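Local coordinates for protein glycoside hydrolase family 81 (Clostridium thermocellum, PDB 6FOP) that probably hydrolyses the beta-1,3-glucosidic bonds of laminarin and related glucans as an enzyme of the cellulosome, at residues I369-M372 with K373-E377; F423-A426 with A427-A431. All coordinates share one frame; numbering follows the deposited sequence.

Interaction 1: I369-M372 with K373-E377; sequences ISFM and KSSLE
The carbonyl oxygen F371 O is gripped twice by S375, by its backbone N at 2.9 Å and by its hydroxyl OG at 2.8 Å, from opposite faces of the carbonyl plane. This is the i to i+4 ladder of alpha-helix 362-379, reinforced by serine hydroxyls that fold back onto the preceding turn. S374 repeats the pattern one residue earlier: its OG lies 2.9 Å from S370 O, which also accepts S374 N. In the conformer described of the two that each serine adopts, OG sits between its own backbone N and carbonyl carbon (chi1 63° for S374, 68° for S375), which brings it back over the previous turn; the OG bonds belong to that conformer. This suits the buried S375: its hydroxyl finds an acceptor within its own helix while its side chain packs on F342 and L346 of helix 339-359. The ring of F371, swung anti to its backbone N (chi1 -168°), receives S375 CB over one face, offset toward the rim, and meets H345 with the ring planes about perpendicular. On another side of the helix, I369 and K373 run alongside each other. The lysine's long aliphatic part suits this place, packing on isoleucine while its ammonium group forms a salt bridge with D434. In the I369 conformer described, the closest side-chain approach of that pair is I369 CG2 to K373 CD, 3.9 Å.

Interaction 2: F423-A426 with A427-A431; sequences FLHA and AAQIA
Q429 lies alongside H425, one helical turn on, and its side chain can be followed outward from a CB that sits 3.7 Å from both H425 O and A426 O. Next comes CG, which rests 3.4 Å from H425 O and also touches CD2 of the imidazole. A bend at chi2 then brings the amide to the histidine ring, with CD 3.9 Å from H425 NE2. At the tip, Q429 NE2 donates to H425 NE2 over 3.0 Å, and the N-H...N angle of 175° makes the bond almost straight. The acceptor lies in the amide plane, whereas the donor stands 23° out of the imidazole plane, and the two planes are 62° apart. The same amide nitrogen also donates to P307 O, so two bonds help to fix its rotation. Because H425 NE2 accepts here, the proton of a neutral imidazole would be expected on ND1. This i to i+4 side-chain bond spans one turn of helix 416-433, whose residues here are buried, in the C-terminal family 81 domain, whose six-hairpin clan is consistent with an (alpha/alpha)6 barrel. Alanines suit the other faces, where neighbouring helices come close: A427 packs on V447 and A428 on L506. The larger I430 packs on helix 362-379, and L424 on V447, I451 and A503. In the backbone, Q429 N donates to H425 O at 2.9 Å.

Interaction 1 precedes interaction 2 along the chain, on helix 362-379 and helix 416-433 respectively, and their centres are 10 Å apart. Both lie in the C-terminal family 81 domain, where the two helices pack directly on each other. L376 meets F423 (CD2 to CD2, 3.7 Å) and I430, M372 reaches A426 through its CE, and the aliphatic part of K373 lies against I430. Helix 339-359 touches residues of both interactions, with S350 meeting M372 from one and H425, A426 and Q429 from the other. Interaction 2 is wholly buried and its centre lies nearer the centre of the chain (about 21 Å, against about 29 Å for the partly buried interaction 1).

Interaction 1: I369-M372 with K373-E377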
loop_
_atom_site.group_PDB
_atom_site.type_symbol
_atom_site.label_atom_id
_atom_site.label_comp_id
_atom_site.label_asym_id
_atom_site.label_seq_id
_atom_site.Cartn_x
_atom_site.Cartn_y
_atom_site.Cartn_z
ATOM N N ILE A 369 26.372 4.696 -14.727
ATOM C CA ILE A 369 26.344 3.211 -14.620
ATOM C C ILE A 369 27.385 2.717 -13.655
ATOM O O ILE A 369 27.137 1.816 -12.852
ATOM C CB ILE A 369 26.547 2.487 -15.975
ATOM C CG1 ILE A 369 25.319 2.709 -16.838
ATOM C CG2 ILE A 369 26.764 0.980 -15.786
ATOM C CD1 ILE A 369 25.386 2.143 -18.240
ATOM N N SER A 370 28.598 3.274 -13.733
ATOM C CA SER A 370 29.691 2.853 -12.854
ATOM C C SER A 370 29.326 3.048 -11.390
ATOM O O SER A 370 29.558 2.177 -10.552
ATOM C CB SER A 370 30.976 3.626 -13.162
ATOM O OG SER A 370 32.016 3.290 -12.260
ATOM N N PHE A 371 28.780 4.224 -11.069
ATOM C CA PHE A 371 28.390 4.501 -9.688
ATOM C C PHE A 371 27.208 3.634 -9.247
ATOM O O PHE A 371 27.204 3.128 -8.128
ATOM C CB PHE A 371 28.109 5.992 -9.421
ATOM C CG PHE A 371 28.005 6.297 -7.949
ATOM C CD1 PHE A 371 29.153 6.412 -7.191
ATOM C CD2 PHE A 371 26.779 6.364 -7.307
ATOM C CE1 PHE A 371 29.107 6.662 -5.835
ATOM C CE2 PHE A 371 26.727 6.637 -5.941
ATOM C CZ PHE A 371 27.881 6.778 -5.212
ATOM N N MET A 372 26.240 3.447 -10.139
ATOM C CA MET A 372 25.108 2.600 -9.816
ATOM C C MET A 372 25.576 1.177 -9.501
ATOM O O MET A 372 25.211 0.589 -8.482
ATOM C CB MET A 372 24.099 2.579 -10.968
ATOM C CG MET A 372 23.381 3.904 -11.128
ATOM S SD MET A 372 22.582 4.117 -12.745
ATOM C CE MET A 372 21.199 2.969 -12.590
ATOM N N LYS A 373 26.403 0.613 -10.382
ATOM C CA LYS A 373 26.897 -0.735 -10.167
ATOM C C LYS A 373 27.788 -0.810 -8.942
ATOM O O LYS A 373 27.600 -1.691 -8.092
ATOM C CB LYS A 373 27.643 -1.251 -11.393
ATOM C CG LYS A 373 26.771 -1.638 -12.580
ATOM C CD LYS A 373 27.627 -2.226 -13.708
ATOM C CE LYS A 373 26.818 -2.881 -14.804
ATOM N NZ LYS A 373 27.721 -3.494 -15.824
ATOM N N SER A 374 28.807 0.043 -8.832
ATOM C CA SER A 374 29.761 -0.107 -7.734
ATOM C C SER A 374 29.047 0.067 -6.383
ATOM O O SER A 374 29.339 -0.649 -5.418
ATOM C CB SER A 374 30.946 0.845 -7.877
ATOM O OG SER A 374 30.546 2.211 -7.812
ATOM N N SER A 375 28.110 1.008 -6.318
ATOM C CA SER A 375 27.443 1.223 -5.047
ATOM C C SER A 375 26.481 0.078 -4.711
ATOM O O SER A 375 26.456 -0.336 -3.564
ATOM C CB SER A 375 26.770 2.583 -4.976
ATOM O OG SER A 375 25.682 2.644 -5.857
ATOM N N LEU A 376 25.730 -0.431 -5.692
ATOM C CA LEU A 376 24.869 -1.585 -5.446
ATOM C C LEU A 376 25.693 -2.806 -5.047
ATOM O O LEU A 376 25.327 -3.536 -4.132
ATOM C CB LEU A 376 23.954 -1.892 -6.630
ATOM C CG LEU A 376 22.820 -0.897 -6.816
ATOM C CD1 LEU A 376 22.074 -1.247 -8.077
ATOM C CD2 LEU A 376 21.881 -0.825 -5.605
ATOM N N GLU A 377 26.828 -3.023 -5.712
ATOM C CA GLU A 377 27.669 -4.174 -5.384
ATOM C C GLU A 377 28.191 -4.039 -3.940
ATOM O O GLU A 377 28.233 -5.013 -3.207
ATOM C CB GLU A 377 28.812 -4.309 -6.390
ATOM C CG GLU A 377 28.332 -4.635 -7.805
ATOM C CD GLU A 377 29.404 -4.543 -8.869
ATOM O OE1 GLU A 377 30.601 -4.562 -8.527
ATOM O OE2 GLU A 377 29.030 -4.487 -10.062
#

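Interaction 2: F423-A426 with A427-A431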
loop_
_atom_site.group_PDB
_atom_site.type_symbol
_atom_site.label_atom_id
_atom_site.label_comp_id
_atom_site.label_asym_id
_atom_site.label_seq_id
_atom_site.Cartn_x
_atom_site.Cartn_y
_atom_site.Cartn_z
ATOM N N PHE A 423 16.582 1.484 -4.708
ATOM C CA PHE A 423 17.625 0.487 -5.001
ATOM C C PHE A 423 17.158 -0.447 -6.123
ATOM O O PHE A 423 17.923 -0.778 -7.042
ATOM C CB PHE A 423 17.972 -0.367 -3.755
ATOM C CG PHE A 423 18.813 0.327 -2.721
ATOM C CD1 PHE A 423 18.310 1.374 -1.952
ATOM C CD2 PHE A 423 20.113 -0.084 -2.482
ATOM C CE1 PHE A 423 19.093 2.012 -1.002
ATOM C CE2 PHE A 423 20.902 0.537 -1.528
ATOM C CZ PHE A 423 20.399 1.614 -0.795
ATOM N N LEU A 424 15.889 -0.854 -6.058
ATOM C CA LEU A 424 15.318 -1.725 -7.059
ATOM C C LEU A 424 15.226 -1.052 -8.417
ATOM O O LEU A 424 15.433 -1.692 -9.444
ATOM C CB LEU A 424 13.943 -2.226 -6.601
ATOM C CG LEU A 424 13.960 -3.123 -5.359
ATOM C CD1 LEU A 424 12.517 -3.410 -4.946
ATOM C CD2 LEU A 424 14.753 -4.393 -5.589
ATOM N N HIS A 425 14.921 0.244 -8.424
ATOM C CA HIS A 425 14.864 0.988 -9.675
ATOM C C HIS A 425 16.251 0.963 -10.371
ATOM O O HIS A 425 16.363 0.639 -11.555
ATOM C CB HIS A 425 14.331 2.394 -9.497
ATOM C CG HIS A 425 14.083 3.090 -10.792
ATOM N ND1 HIS A 425 13.870 4.440 -10.870
ATOM C CD2 HIS A 425 13.983 2.621 -12.065
ATOM C CE1 HIS A 425 13.664 4.778 -12.133
ATOM N NE2 HIS A 425 13.749 3.701 -12.879
ATOM N N ALA A 426 17.286 1.267 -9.597
ATOM C CA ALA A 426 18.636 1.260 -10.144
ATOM C C ALA A 426 19.006 -0.123 -10.632
ATOM O O ALA A 426 19.590 -0.271 -11.708
ATOM C CB ALA A 426 19.627 1.761 -9.121
ATOM N N ALA A 427 18.687 -1.151 -9.860
ATOM C CA ALA A 427 18.993 -2.523 -10.272
ATOM C C ALA A 427 18.277 -2.894 -11.555
ATOM O O ALA A 427 18.843 -3.561 -12.412
ATOM C CB ALA A 427 18.621 -3.489 -9.181
ATOM N N ALA A 428 17.015 -2.499 -11.671
ATOM C CA ALA A 428 16.244 -2.747 -12.886
ATOM C C ALA A 428 16.838 -2.055 -14.106
ATOM O O ALA A 428 16.891 -2.664 -15.206
ATOM C CB ALA A 428 14.796 -2.350 -12.684
ATOM N N GLN A 429 17.239 -0.788 -13.949
ATOM C CA GLN A 429 17.870 -0.102 -15.078
ATOM C C GLN A 429 19.167 -0.813 -15.495
ATOM O O GLN A 429 19.449 -0.919 -16.701
ATOM C CB GLN A 429 18.124 1.353 -14.745
ATOM C CG GLN A 429 16.886 2.227 -14.558
ATOM C CD GLN A 429 16.002 2.325 -15.782
ATOM O OE1 GLN A 429 16.415 1.996 -16.893
ATOM N NE2 GLN A 429 14.767 2.773 -15.600
ATOM N N ILE A 430 19.949 -1.300 -14.529
ATOM C CA ILE A 430 21.116 -2.099 -14.880
ATOM C C ILE A 430 20.690 -3.377 -15.605
ATOM O O ILE A 430 21.276 -3.733 -16.645
ATOM C CB ILE A 430 22.009 -2.403 -13.676
ATOM C CG1 ILE A 430 22.569 -1.122 -13.091
ATOM C CG2 ILE A 430 23.128 -3.358 -14.054
ATOM C CD1 ILE A 430 23.140 -1.284 -11.727
ATOM N N ALA A 431 19.683 -4.066 -15.076
ATOM C CA ALA A 431 19.213 -5.318 -15.698
ATOM C C ALA A 431 18.768 -5.207 -17.147
ATOM O O ALA A 431 19.002 -6.113 -17.945
ATOM C CB ALA A 431 18.116 -5.929 -14.850
#